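DPSA (Streptomyces coelicolor, PDB 4CY9) probably stores and oxidises iron, and may bind DNA, as a twelve-subunit Dps-family protein of the ferritin superfamily. Local coordinates at residues Ala125-Ala130 with Ala136-Leu141; Arg25-Ala30 with Glu121-Ala126; His40-Val45 with Ala52-Ile57. All coordinates share one frame; numbering follows the deposited sequence. Where two conformers were deposited one is given.

Interaction 1: residues Ala125-Ala130 with Ala136-Leu141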
ATOM      1  N   ALA A 125     -32.474  13.685  18.929  1.00 11.74           N
ATOM      2  CA  ALA A 125     -32.919  13.889  20.322  1.00 12.26           C
ATOM      3  C   ALA A 125     -31.710  13.741  21.253  1.00 13.85           C
ATOM      4  O   ALA A 125     -31.517  14.544  22.214  1.00 12.51           O
ATOM      5  CB  ALA A 125     -34.025  12.917  20.764  1.00 14.06           C
ATOM      6  N   ALA A 126     -30.870  12.743  21.001  1.00 10.42           N
ATOM      7  CA  ALA A 126     -29.683  12.541  21.834  1.00 10.77           C
ATOM      8  C   ALA A 126     -28.702  13.714  21.673  1.00 10.54           C
ATOM      9  O   ALA A 126     -28.017  14.075  22.680  1.00 10.46           O
ATOM     10  CB  ALA A 126     -28.950  11.151  21.432  1.00  8.62           C
ATOM     11  N   VAL A 127     -28.531  14.306  20.462  1.00  9.91           N
ATOM     12  CA  VAL A 127     -27.651  15.496  20.277  1.00  9.78           C
ATOM     13  C   VAL A 127     -28.142  16.630  21.206  1.00 12.36           C
ATOM     14  O   VAL A 127     -27.335  17.318  21.884  1.00 12.27           O
ATOM     15  CB  VAL A 127     -27.727  15.987  18.835  1.00  9.92           C
ATOM     16  CG1 VAL A 127     -27.133  17.377  18.675  1.00 11.60           C
ATOM     17  CG2 VAL A 127     -26.922  14.920  17.946  1.00  9.29           C
ATOM     18  N   GLU A 128     -29.464  16.792  21.199  1.00 12.02           N
ATOM     19  CA  GLU A 128     -29.989  17.947  21.981  1.00 14.99           C
ATOM     20  C   GLU A 128     -29.750  17.683  23.487  1.00 15.72           C
ATOM     21  O   GLU A 128     -29.268  18.587  24.195  1.00 15.05           O
ATOM     22  CB  GLU A 128     -31.535  17.999  21.659  1.00 16.97           C
ATOM     23  CG  GLU A 128     -32.329  18.610  22.824  1.00 30.22           C
ATOM     24  CD  GLU A 128     -32.537  20.065  22.584  1.00 47.37           C
ATOM     25  OE1 GLU A 128     -31.814  20.587  21.679  1.00 51.25           O
ATOM     26  OE2 GLU A 128     -33.408  20.697  23.281  1.00 56.36           O
ATOM     27  N   GLU A 129     -29.948  16.458  23.975  1.00 13.44           N
ATOM     28  CA  GLU A 129     -29.622  16.158  25.407  1.00 14.44           C
ATOM     29  C   GLU A 129     -28.153  16.257  25.681  1.00 15.56           C
ATOM     30  O   GLU A 129     -27.729  16.762  26.764  1.00 14.07           O
ATOM     31  CB  GLU A 129     -30.085  14.730  25.832  1.00 17.51           C
ATOM     32  CG  GLU A 129     -31.584  14.546  25.710  1.00 24.57           C
ATOM     33  CD  GLU A 129     -32.342  15.686  26.472  1.00 41.75           C
ATOM     34  OE1 GLU A 129     -31.862  16.119  27.595  1.00 33.95           O
ATOM     35  OE2 GLU A 129     -33.366  16.216  25.916  1.00 50.01           O
ATOM     36  N   ALA A 130     -27.291  15.693  24.813  1.00 10.92           N
ATOM     37  CA  ALA A 130     -25.886  15.817  25.065  1.00 11.47           C
ATOM     38  C   ALA A 130     -25.369  17.253  25.030  1.00 11.73           C
ATOM     39  O   ALA A 130     -24.435  17.566  25.739  1.00 12.68           O
ATOM     40  CB  ALA A 130     -25.101  15.003  23.925  1.00 10.56           C
ATOM     41  N   ALA A 136     -18.315  17.697  24.044  1.00 12.86           N
ATOM     42  CA  ALA A 136     -17.511  16.720  23.318  1.00 11.86           C
ATOM     43  C   ALA A 136     -18.356  15.544  22.855  1.00 11.69           C
ATOM     44  O   ALA A 136     -18.191  15.040  21.737  1.00 11.63           O
ATOM     45  CB  ALA A 136     -16.369  16.198  24.261  1.00 13.27           C
ATOM     46  N   THR A 137     -19.336  15.128  23.711  1.00  9.59           N
ATOM     47  CA  THR A 137     -20.219  14.022  23.302  1.00  9.73           C
ATOM     48  C   THR A 137     -21.189  14.528  22.253  1.00 10.16           C
ATOM     49  O   THR A 137     -21.538  13.814  21.319  1.00  9.17           O
ATOM     50  CB  THR A 137     -21.002  13.481  24.531  1.00  9.35           C
ATOM     51  OG1 THR A 137     -20.054  12.991  25.506  1.00  9.74           O
ATOM     52  CG2 THR A 137     -21.972  12.297  24.072  1.00  9.55           C
ATOM     53  N   GLU A 138     -21.698  15.782  22.454  1.00  9.10           N
ATOM     54  CA  GLU A 138     -22.585  16.323  21.429  1.00 10.21           C
ATOM     55  C   GLU A 138     -21.899  16.347  20.044  1.00  9.74           C
ATOM     56  O   GLU A 138     -22.506  15.943  19.062  1.00 10.14           O
ATOM     57  CB  GLU A 138     -22.903  17.783  21.842  1.00 10.97           C
ATOM     58  CG  GLU A 138     -23.960  18.395  20.862  1.00 13.01           C
ATOM     59  CD  GLU A 138     -24.091  19.914  21.070  1.00 20.07           C
ATOM     60  OE1 GLU A 138     -23.171  20.538  21.594  1.00 19.73           O
ATOM     61  OE2 GLU A 138     -25.082  20.509  20.641  1.00 21.16           O
ATOM     62  N   ASP A 139     -20.641  16.733  20.027  1.00  9.63           N
ATOM     63  CA  ASP A 139     -19.945  16.800  18.730  1.00 10.64           C
ATOM     64  C   ASP A 139     -19.858  15.386  18.127  1.00 10.47           C
ATOM     65  O   ASP A 139     -19.953  15.253  16.873  1.00  9.58           O
ATOM     66  CB  ASP A 139     -18.559  17.404  19.017  1.00 12.09           C
ATOM     67  CG  ASP A 139     -17.698  17.498  17.814  1.00 17.38           C
ATOM     68  OD1 ASP A 139     -17.984  18.205  16.895  1.00 16.43           O
ATOM     69  OD2 ASP A 139     -16.691  16.801  17.725  1.00 17.12           O
ATOM     70  N   LEU A 140     -19.536  14.389  18.905  1.00  9.36           N
ATOM     71  CA  LEU A 140     -19.405  13.022  18.325  1.00  9.06           C
ATOM     72  C   LEU A 140     -20.769  12.663  17.705  1.00 10.14           C
ATOM     73  O   LEU A 140     -20.831  12.163  16.517  1.00 10.02           O
ATOM     74  CB  LEU A 140     -19.157  12.063  19.501  1.00  9.44           C
ATOM     75  CG  LEU A 140     -19.243  10.551  19.107  1.00 11.22           C
ATOM     76  CD1 LEU A 140     -18.080  10.229  18.100  1.00 11.45           C
ATOM     77  CD2 LEU A 140     -19.082   9.689  20.394  1.00 12.16           C
ATOM     78  N   LEU A 141     -21.871  12.909  18.456  1.00  9.27           N
ATOM     79  CA  LEU A 141     -23.150  12.472  17.931  1.00  9.84           C
ATOM     80  C   LEU A 141     -23.573  13.277  16.676  1.00  8.52           C
ATOM     81  O   LEU A 141     -24.254  12.723  15.782  1.00  8.88           O
ATOM     82  CB  LEU A 141     -24.274  12.649  19.031  1.00  8.28           C
ATOM     83  CG  LEU A 141     -24.069  11.698  20.230  1.00  9.05           C
ATOM     84  CD1 LEU A 141     -25.093  12.142  21.313  1.00  9.64           C
ATOM     85  CD2 LEU A 141     -24.284  10.225  19.823  1.00 10.58           C
TER
HETATM   86  O   HOH W   1     -27.706  20.581  20.701  1.00 27.40           O
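V127 and L141 meet along their flanks: V127 CG2 lies 3.7 Å from L141 CB, and the two side chains run past each other in opposite directions. With its CG1 anti to the backbone N (chi1 166°), V127 spreads its methyls over two neighbours, CG2 on L141 and CG1 against the aliphatic CG of E138, 4.0 Å off. L141 reaches further across and sets CD1 3.9 Å from A130 CB, and the same methyl approaches A126 CB at 4.0 Å. A130 suits the closest point between the backbones. A130 CB rests 3.8 Å from E138 CA, and so small a residue allows the two helix axes to approach to 8.4 Å. E138 crosses V127 at about a right angle on an extended chain, which carries its carboxylate past the apolar patch to a water 2.6 Å from OE2; that water makes a weak second bond to V127 O. T137 CG2 touches A130 CB, while T137 OG1 is held by D134 and R74. L20 of helix 14-44 touches both A130 and T137. The segments 125-130 and 136-141, antiparallel at 162°, lie on helices 105-133 and 135-158, which form here the tight helical hairpin of a ferritin-like four-helix bundle.

Interaction 2: residues Arg25-Ala30 with Glu121-Ala126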
ATOM      1  N   ARG A  25     -26.531   4.777  26.046  1.00  8.26           N
ATOM      2  CA  ARG A  25     -26.800   3.330  26.085  1.00  8.97           C
ATOM      3  C   ARG A  25     -27.897   2.971  25.085  1.00  9.61           C
ATOM      4  O   ARG A  25     -27.817   1.945  24.358  1.00 10.20           O
ATOM      5  CB  ARG A  25     -27.286   3.024  27.561  1.00  9.42           C
ATOM      6  CG  ARG A  25     -27.506   1.534  27.798  1.00 11.08           C
ATOM      7  CD  ARG A  25     -28.027   1.413  29.264  1.00 15.50           C
ATOM      8  NE  ARG A  25     -28.401   0.022  29.528  1.00 17.37           N
ATOM      9  CZ  ARG A  25     -27.642  -0.780  30.247  1.00 22.87           C
ATOM     10  NH1 ARG A  25     -26.464  -0.358  30.767  1.00 25.80           N
ATOM     11  NH2 ARG A  25     -28.050  -2.075  30.424  1.00 27.74           N
ATOM     12  N   LEU A  26     -28.975   3.823  25.011  1.00  9.02           N
ATOM     13  CA  LEU A  26     -30.038   3.511  24.009  1.00 10.19           C
ATOM     14  C   LEU A  26     -29.551   3.823  22.586  1.00  9.70           C
ATOM     15  O   LEU A  26     -29.946   3.058  21.667  1.00 10.10           O
ATOM     16  CB  LEU A  26     -31.294   4.396  24.366  1.00 10.57           C
ATOM     17  CG  LEU A  26     -32.502   4.048  23.449  1.00 13.20           C
ATOM     18  CD1 LEU A  26     -32.935   2.588  23.703  1.00 13.69           C
ATOM     19  CD2 LEU A  26     -33.606   5.092  23.895  1.00 15.81           C
ATOM     20  N   ARG A  27     -28.733   4.870  22.401  1.00  9.34           N
ATOM     21  CA  ARG A  27     -28.272   5.113  21.060  1.00  8.77           C
ATOM     22  C   ARG A  27     -27.362   3.906  20.646  1.00  8.92           C
ATOM     23  O   ARG A  27     -27.376   3.560  19.444  1.00  9.09           O
ATOM     24  CB  ARG A  27     -27.394   6.342  20.989  1.00  9.04           C
ATOM     25  CG  ARG A  27     -28.240   7.654  21.158  1.00 10.45           C
ATOM     26  CD  ARG A  27     -29.342   7.802  20.131  1.00 10.44           C
ATOM     27  NE  ARG A  27     -30.605   7.221  20.617  1.00 10.97           N
ATOM     28  CZ  ARG A  27     -31.494   6.570  19.848  1.00 11.50           C
ATOM     29  NH1 ARG A  27     -31.258   6.244  18.527  1.00 12.39           N
ATOM     30  NH2 ARG A  27     -32.739   6.321  20.348  1.00 14.81           N
ATOM     31  N   LEU A  28     -26.600   3.346  21.579  1.00  8.76           N
ATOM     32  CA  LEU A  28     -25.772   2.145  21.225  1.00  9.55           C
ATOM     33  C   LEU A  28     -26.668   0.954  20.861  1.00  9.58           C
ATOM     34  O   LEU A  28     -26.417   0.286  19.824  1.00  8.67           O
ATOM     35  CB  LEU A  28     -24.852   1.805  22.399  1.00  8.50           C
ATOM     36  CG  LEU A  28     -24.028   0.522  22.225  1.00  8.98           C
ATOM     37  CD1 LEU A  28     -23.083   0.676  20.963  1.00  8.76           C
ATOM     38  CD2 LEU A  28     -23.105   0.424  23.468  1.00  9.09           C
ATOM     39  N   HIS A  29     -27.784   0.693  21.588  1.00  7.91           N
ATOM     40  CA  HIS A  29     -28.661  -0.379  21.072  1.00  8.61           C
ATOM     41  C   HIS A  29     -29.172  -0.100  19.681  1.00  9.05           C
ATOM     42  O   HIS A  29     -29.280  -0.981  18.883  1.00  9.57           O
ATOM     43  CB  HIS A  29     -29.924  -0.454  22.043  1.00  8.83           C
ATOM     44  CG  HIS A  29     -29.560  -0.975  23.408  1.00 10.59           C
ATOM     45  ND1 HIS A  29     -28.628  -1.961  23.623  1.00 11.00           N
ATOM     46  CD2 HIS A  29     -30.087  -0.628  24.654  1.00 11.66           C
ATOM     47  CE1 HIS A  29     -28.571  -2.197  24.986  1.00 12.83           C
ATOM     48  NE2 HIS A  29     -29.431  -1.382  25.588  1.00 12.24           N
ATOM     49  N   ALA A  30     -29.528   1.175  19.426  1.00  7.66           N
ATOM     50  CA  ALA A  30     -29.988   1.495  18.051  1.00  9.31           C
ATOM     51  C   ALA A  30     -28.923   1.255  16.977  1.00  8.99           C
ATOM     52  O   ALA A  30     -29.291   0.775  15.884  1.00  9.26           O
ATOM     53  CB  ALA A  30     -30.609   2.910  17.922  1.00  8.80           C
ATOM     54  N   GLU A 121     -34.034  10.329  14.024  1.00 11.53           N
ATOM     55  CA  GLU A 121     -34.745  11.130  15.047  1.00 12.36           C
ATOM     56  C   GLU A 121     -34.232  10.819  16.452  1.00 12.17           C
ATOM     57  O   GLU A 121     -34.137  11.794  17.246  1.00 11.85           O
ATOM     58  CB  GLU A 121     -36.321  10.809  15.031  1.00 13.49           C
ATOM     59  CG  GLU A 121     -36.848  11.416  13.735  1.00 16.96           C
ATOM     60  CD  GLU A 121     -38.352  11.030  13.491  1.00 27.20           C
ATOM     61  OE1 GLU A 121     -38.868  10.069  14.086  1.00 29.30           O
ATOM     62  OE2 GLU A 121     -38.945  11.646  12.589  1.00 28.13           O
ATOM     63  N   GLY A 122     -33.882   9.563  16.767  1.00 12.05           N
ATOM     64  CA  GLY A 122     -33.302   9.209  18.063  1.00  9.51           C
ATOM     65  C   GLY A 122     -31.970   9.913  18.263  1.00  9.89           C
ATOM     66  O   GLY A 122     -31.671  10.397  19.379  1.00  9.95           O
ATOM     67  N   MET A 123     -31.160   9.949  17.186  1.00  9.56           N
ATOM     68  CA  MET A 123     -29.834  10.639  17.313  1.00  9.49           C
ATOM     69  C   MET A 123     -30.020  12.141  17.461  1.00  9.54           C
ATOM     70  O   MET A 123     -29.299  12.770  18.245  1.00 10.61           O
ATOM     71  CB  MET A 123     -28.993  10.388  16.038  1.00  9.85           C
ATOM     72  CG  MET A 123     -28.483   8.894  16.056  1.00 11.32           C
ATOM     73  SD  MET A 123     -27.186   8.549  17.255  1.00 11.69           S
ATOM     74  CE  MET A 123     -25.740   9.236  16.380  1.00 11.24           C
ATOM     75  N   ARG A 124     -31.033  12.697  16.772  1.00 10.39           N
ATOM     76  CA  ARG A 124     -31.179  14.169  16.889  1.00 12.28           C
ATOM     77  C   ARG A 124     -31.615  14.523  18.336  1.00 11.72           C
ATOM     78  O   ARG A 124     -31.162  15.557  18.850  1.00 13.92           O
ATOM     79  CB  ARG A 124     -32.338  14.638  15.950  1.00 16.98           C
ATOM     80  CG  ARG A 124     -31.827  14.969  14.610  1.00 25.78           C
ATOM     81  CD  ARG A 124     -32.825  15.836  13.732  1.00 25.74           C
ATOM     82  NE  ARG A 124     -32.094  15.931  12.458  1.00 25.34           N
ATOM     83  CZ  ARG A 124     -31.204  16.913  12.175  1.00 26.93           C
ATOM     84  NH1 ARG A 124     -31.129  17.960  12.988  1.00 22.62           N
ATOM     85  NH2 ARG A 124     -30.494  16.924  11.033  1.00 18.81           N
ATOM     86  N   ALA A 125     -32.474  13.685  18.929  1.00 11.74           N
ATOM     87  CA  ALA A 125     -32.919  13.889  20.322  1.00 12.26           C
ATOM     88  C   ALA A 125     -31.710  13.741  21.253  1.00 13.85           C
ATOM     89  O   ALA A 125     -31.517  14.544  22.214  1.00 12.51           O
ATOM     90  CB  ALA A 125     -34.025  12.917  20.764  1.00 14.06           C
ATOM     91  N   ALA A 126     -30.870  12.743  21.001  1.00 10.42           N
ATOM     92  CA  ALA A 126     -29.683  12.541  21.834  1.00 10.77           C
ATOM     93  C   ALA A 126     -28.702  13.714  21.673  1.00 10.54           C
ATOM     94  O   ALA A 126     -28.017  14.075  22.680  1.00 10.46           O
ATOM     95  CB  ALA A 126     -28.950  11.151  21.432  1.00  8.62           C
TER
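R27 lays its guanidinium flat against the backbone of G122, whose CA sits 3.5 Å above one face of the group, offset toward the rim. R27 NH1 is 3.6 Å from G122 CA, a distance at which a residue with no side chain leaves the planar group room to lie against the helix. The chain of R27 gets there by folding: bends at chi2 (-58°) and chi3 (92°) turn the guanidinium alongside the facing helix instead of driving it straight in. The methylene part then packs on its own account. R27 CG rests 3.6 Å from A126 CB, a methyl small enough to fit against the bent chain, and R27 CD lies 3.6 Å from G122 O, a carbonyl already bonded within its helix to A126 N. Segments 25-30 and 121-126, on helices 14-44 and 105-133 of the ferritin-like four-helix bundle, run antiparallel at 159°; their axes stand 10.4 Å apart, a gap that the long arginine bridges. M123 slides past R27 in the opposite direction, bringing M123 SD to 3.7 Å from R27 CD. The flexible, polarisable thioether can follow both this contact and the leucines L145 and L148 of helix 135-158, which its side chain also touches. Pointing away from R27, R124 forms salt bridges with E149 and with D134 of a neighbouring subunit.

Interaction 3: residues His40-Val45 with Ala52-Ile57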
ATOM      1  N   HIS A  40     -28.523  -8.099   7.617  1.00  9.62           N
ATOM      2  CA  HIS A  40     -29.725  -8.892   7.203  1.00  9.61           C
ATOM      3  C   HIS A  40     -30.262  -8.491   5.848  1.00 10.27           C
ATOM      4  O   HIS A  40     -30.614  -9.370   5.026  1.00  9.82           O
ATOM      5  CB  HIS A  40     -30.797  -8.698   8.345  1.00  9.27           C
ATOM      6  CG  HIS A  40     -32.109  -9.354   8.044  1.00 10.43           C
ATOM      7  ND1 HIS A  40     -32.394 -10.653   8.412  1.00 11.51           N
ATOM      8  CD2 HIS A  40     -33.218  -8.881   7.328  1.00 11.21           C
ATOM      9  CE1 HIS A  40     -33.642 -10.966   7.981  1.00 11.46           C
ATOM     10  NE2 HIS A  40     -34.149  -9.899   7.312  1.00 11.62           N
ATOM     11  N   VAL A  41     -30.350  -7.184   5.602  1.00  9.48           N
ATOM     12  CA  VAL A  41     -30.825  -6.746   4.284  1.00  9.12           C
ATOM     13  C   VAL A  41     -29.814  -7.198   3.227  1.00 10.78           C
ATOM     14  O   VAL A  41     -30.172  -7.661   2.122  1.00 10.37           O
ATOM     15  CB  VAL A  41     -31.032  -5.201   4.270  1.00  9.35           C
ATOM     16  CG1 VAL A  41     -31.427  -4.779   2.858  1.00 10.36           C
ATOM     17  CG2 VAL A  41     -32.218  -4.865   5.247  1.00  9.89           C
ATOM     18  N   HIS A  42     -28.525  -6.959   3.441  1.00  9.54           N
ATOM     19  CA  HIS A  42     -27.482  -7.352   2.482  1.00 11.16           C
ATOM     20  C   HIS A  42     -27.646  -8.828   2.083  1.00 10.83           C
ATOM     21  O   HIS A  42     -27.476  -9.181   0.914  1.00 11.41           O
ATOM     22  CB  HIS A  42     -26.168  -7.085   3.198  1.00 10.90           C
ATOM     23  CG  HIS A  42     -24.923  -7.525   2.491  1.00 14.72           C
ATOM     24  ND1 HIS A  42     -24.290  -6.740   1.573  1.00 14.73           N
ATOM     25  CD2 HIS A  42     -24.033  -8.559   2.816  1.00 18.32           C
ATOM     26  CE1 HIS A  42     -23.123  -7.293   1.150  1.00 17.42           C
ATOM     27  NE2 HIS A  42     -22.959  -8.459   1.946  1.00 22.94           N
ATOM     28  N   TRP A  43     -27.928  -9.691   3.034  1.00 10.08           N
ATOM     29  CA  TRP A  43     -27.998 -11.141   2.707  1.00 10.45           C
ATOM     30  C   TRP A  43     -29.265 -11.520   2.024  1.00 13.34           C
ATOM     31  O   TRP A  43     -29.273 -12.498   1.268  1.00 13.70           O
ATOM     32  CB  TRP A  43     -27.940 -11.952   4.019  1.00 10.34           C
ATOM     33  CG  TRP A  43     -26.649 -11.780   4.774  1.00 10.59           C
ATOM     34  CD1 TRP A  43     -25.380 -11.595   4.265  1.00 10.38           C
ATOM     35  CD2 TRP A  43     -26.503 -11.766   6.218  1.00 10.69           C
ATOM     36  NE1 TRP A  43     -24.469 -11.437   5.268  1.00 10.83           N
ATOM     37  CE2 TRP A  43     -25.096 -11.563   6.486  1.00 10.26           C
ATOM     38  CE3 TRP A  43     -27.407 -11.920   7.295  1.00 10.19           C
ATOM     39  CZ2 TRP A  43     -24.554 -11.491   7.794  1.00 10.89           C
ATOM     40  CZ3 TRP A  43     -26.848 -11.911   8.620  1.00 10.04           C
ATOM     41  CH2 TRP A  43     -25.472 -11.711   8.893  1.00 10.26           C
ATOM     42  N   ASN A  44     -30.340 -10.754   2.225  1.00 10.48           N
ATOM     43  CA  ASN A  44     -31.673 -11.217   1.839  1.00 11.61           C
ATOM     44  C   ASN A  44     -32.350 -10.341   0.783  1.00 12.93           C
ATOM     45  O   ASN A  44     -33.524 -10.535   0.493  1.00 14.12           O
ATOM     46  CB  ASN A  44     -32.578 -11.249   3.091  1.00 12.50           C
ATOM     47  CG  ASN A  44     -32.082 -12.326   4.097  1.00 14.74           C
ATOM     48  OD1 ASN A  44     -31.723 -12.038   5.288  1.00 15.69           O
ATOM     49  ND2 ASN A  44     -31.954 -13.556   3.581  1.00 12.39           N
ATOM     50  N   VAL A  45     -31.616  -9.461   0.109  1.00 11.65           N
ATOM     51  CA  VAL A  45     -32.141  -8.755  -1.047  0.50 10.42           C
ATOM     52  C   VAL A  45     -32.090  -9.659  -2.298  1.00 10.41           C
ATOM     53  O   VAL A  45     -31.117 -10.392  -2.450  1.00 11.74           O
ATOM     54  CB  VAL A  45     -31.268  -7.469  -1.392  0.50 10.52           C
ATOM     55  CG1 VAL A  45     -31.672  -6.322  -0.496  0.50 10.43           C
ATOM     56  CG2 VAL A  45     -29.735  -7.697  -1.311  0.50 10.68           C
ATOM     57  N   ALA A  52     -26.176  -4.202  -6.942  1.00 16.59           N
ATOM     58  CA  ALA A  52     -25.963  -2.823  -6.585  1.00 19.74           C
ATOM     59  C   ALA A  52     -26.331  -2.496  -5.146  1.00 20.25           C
ATOM     60  O   ALA A  52     -25.574  -1.789  -4.447  1.00 19.42           O
ATOM     61  CB  ALA A  52     -26.771  -1.882  -7.547  1.00 20.73           C
ATOM     62  N   VAL A  53     -27.494  -2.961  -4.700  1.00 16.12           N
ATOM     63  CA  VAL A  53     -27.894  -2.714  -3.359  1.00 13.45           C
ATOM     64  C   VAL A  53     -26.988  -3.456  -2.324  1.00 14.02           C
ATOM     65  O   VAL A  53     -26.656  -2.962  -1.276  1.00 14.58           O
ATOM     66  CB  VAL A  53     -29.430  -3.009  -3.220  1.00 16.76           C
ATOM     67  CG1 VAL A  53     -29.856  -2.962  -1.795  1.00 19.02           C
ATOM     68  CG2 VAL A  53     -30.173  -2.009  -4.160  1.00 20.19           C
ATOM     69  N   HIS A  54     -26.718  -4.723  -2.688  1.00 14.99           N
ATOM     70  CA  HIS A  54     -25.944  -5.611  -1.809  1.00 18.59           C
ATOM     71  C   HIS A  54     -24.648  -4.939  -1.596  1.00 16.38           C
ATOM     72  O   HIS A  54     -24.217  -4.826  -0.433  1.00 19.22           O
ATOM     73  CB  HIS A  54     -25.783  -6.953  -2.564  1.00 16.72           C
ATOM     74  CG  HIS A  54     -24.879  -7.916  -1.956  1.00 18.46           C
ATOM     75  ND1 HIS A  54     -25.354  -8.880  -1.003  1.00 19.86           N
ATOM     76  CD2 HIS A  54     -23.576  -8.212  -2.249  1.00 15.29           C
ATOM     77  CE1 HIS A  54     -24.228  -9.661  -0.641  1.00 18.92           C
ATOM     78  NE2 HIS A  54     -23.156  -9.270  -1.386  1.00 23.42           N
ATOM     79  N   GLU A  55     -24.004  -4.474  -2.674  1.00 18.47           N
ATOM     80  CA  GLU A  55     -22.670  -3.811  -2.501  1.00 19.04           C
ATOM     81  C   GLU A  55     -22.856  -2.487  -1.804  1.00 20.36           C
ATOM     82  O   GLU A  55     -21.921  -2.125  -0.969  1.00 18.71           O
ATOM     83  CB  GLU A  55     -21.861  -3.613  -3.816  1.00 22.20           C
ATOM     84  CG  GLU A  55     -21.825  -4.941  -4.570  1.00 27.79           C
ATOM     85  CD  GLU A  55     -20.683  -5.800  -4.414  1.00 44.37           C
ATOM     86  OE1 GLU A  55     -20.605  -6.407  -3.336  1.00 51.37           O
ATOM     87  OE2 GLU A  55     -20.015  -6.004  -5.464  1.00 45.16           O
ATOM     88  N   MET A  56     -23.901  -1.754  -2.108  1.00 17.03           N
ATOM     89  CA  MET A  56     -23.990  -0.370  -1.471  1.00 11.59           C
ATOM     90  C   MET A  56     -24.117  -0.357   0.145  1.00 15.89           C
ATOM     91  O   MET A  56     -23.691   0.566   0.890  1.00 14.93           O
ATOM     92  CB  MET A  56     -25.203   0.299  -1.925  1.00 14.68           C
ATOM     93  CG  MET A  56     -25.548   1.642  -1.247  1.00 17.20           C
ATOM     94  SD  MET A  56     -27.091   2.436  -1.977  1.00 20.28           S
ATOM     95  CE  MET A  56     -28.506   1.917  -0.901  1.00 22.35           C
ATOM     96  N   ILE A  57     -24.732  -1.407   0.656  1.00 15.75           N
ATOM     97  CA  ILE A  57     -24.906  -1.507   2.147  1.00 14.98           C
ATOM     98  C   ILE A  57     -23.569  -1.763   2.805  1.00 14.70           C
ATOM     99  O   ILE A  57     -23.341  -1.405   3.964  1.00 12.74           O
ATOM    100  CB  ILE A  57     -25.930  -2.686   2.400  1.00 14.38           C
ATOM    101  CG1 ILE A  57     -27.269  -2.183   2.005  1.00 16.99           C
ATOM    102  CG2 ILE A  57     -25.791  -3.188   3.883  1.00 13.94           C
ATOM    103  CD1 ILE A  57     -28.338  -3.328   2.056  1.00 21.56           C
TER
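H42 O accepts a hydrogen bond from H54 ND1, 2.9 Å long with an N-H...O angle of 147°. It lies nearly in the plane of the H54 ring, although the donor is tilted 35° from the carbonyl plane. The two histidines face each other across antiparallel segments of helices 14-44 and 50-77 in the ferritin-like bundle. H42 packs on D58 of its own chain and, like H54, on E73 of a neighbouring subunit. Histidines and carboxylates at this subunit interface are consistent with the ferroxidase centre of Dps proteins, so a metal-binding role is probable. The exchange is reciprocal, for H42 ND1 gives H54 O a weak bond. Both side chains have CG anti to the backbone N, which brings the imidazoles together as an offset stack with centroids 3.6 Å apart and planes at 14°. Flat rings suit this place because they can stack and bond by their edges at once. H54 also stacks with F50 and meets the steeply inclined ring of F154 of another subunit. Beside the histidines the contact is aliphatic: I57 CD1 presses on V41 CG1 at 3.5 Å.

Overall arrangement
Interactions 1 and 2 are neighbours, sharing A125 and A126 on helix 105-133 with centres 10 Å apart. They touch where M123 CE lies 3.8 Å from L141 O, so one stretch of that helix meets helix 14-44 as well as helix 135-158. Interaction 3 sits toward the other end of the bundle, its centre 24 Å from that of interaction 2 and 30 Å from that of interaction 1; interactions 1 and 3 lie on opposite sides of the chain's centre. Helix 14-44 connects interactions 2 and 3, whose nearest atoms remain about 12 Å apart. All three join bundle helices; interaction 3 alone of them also carries the histidines of the probable metal site.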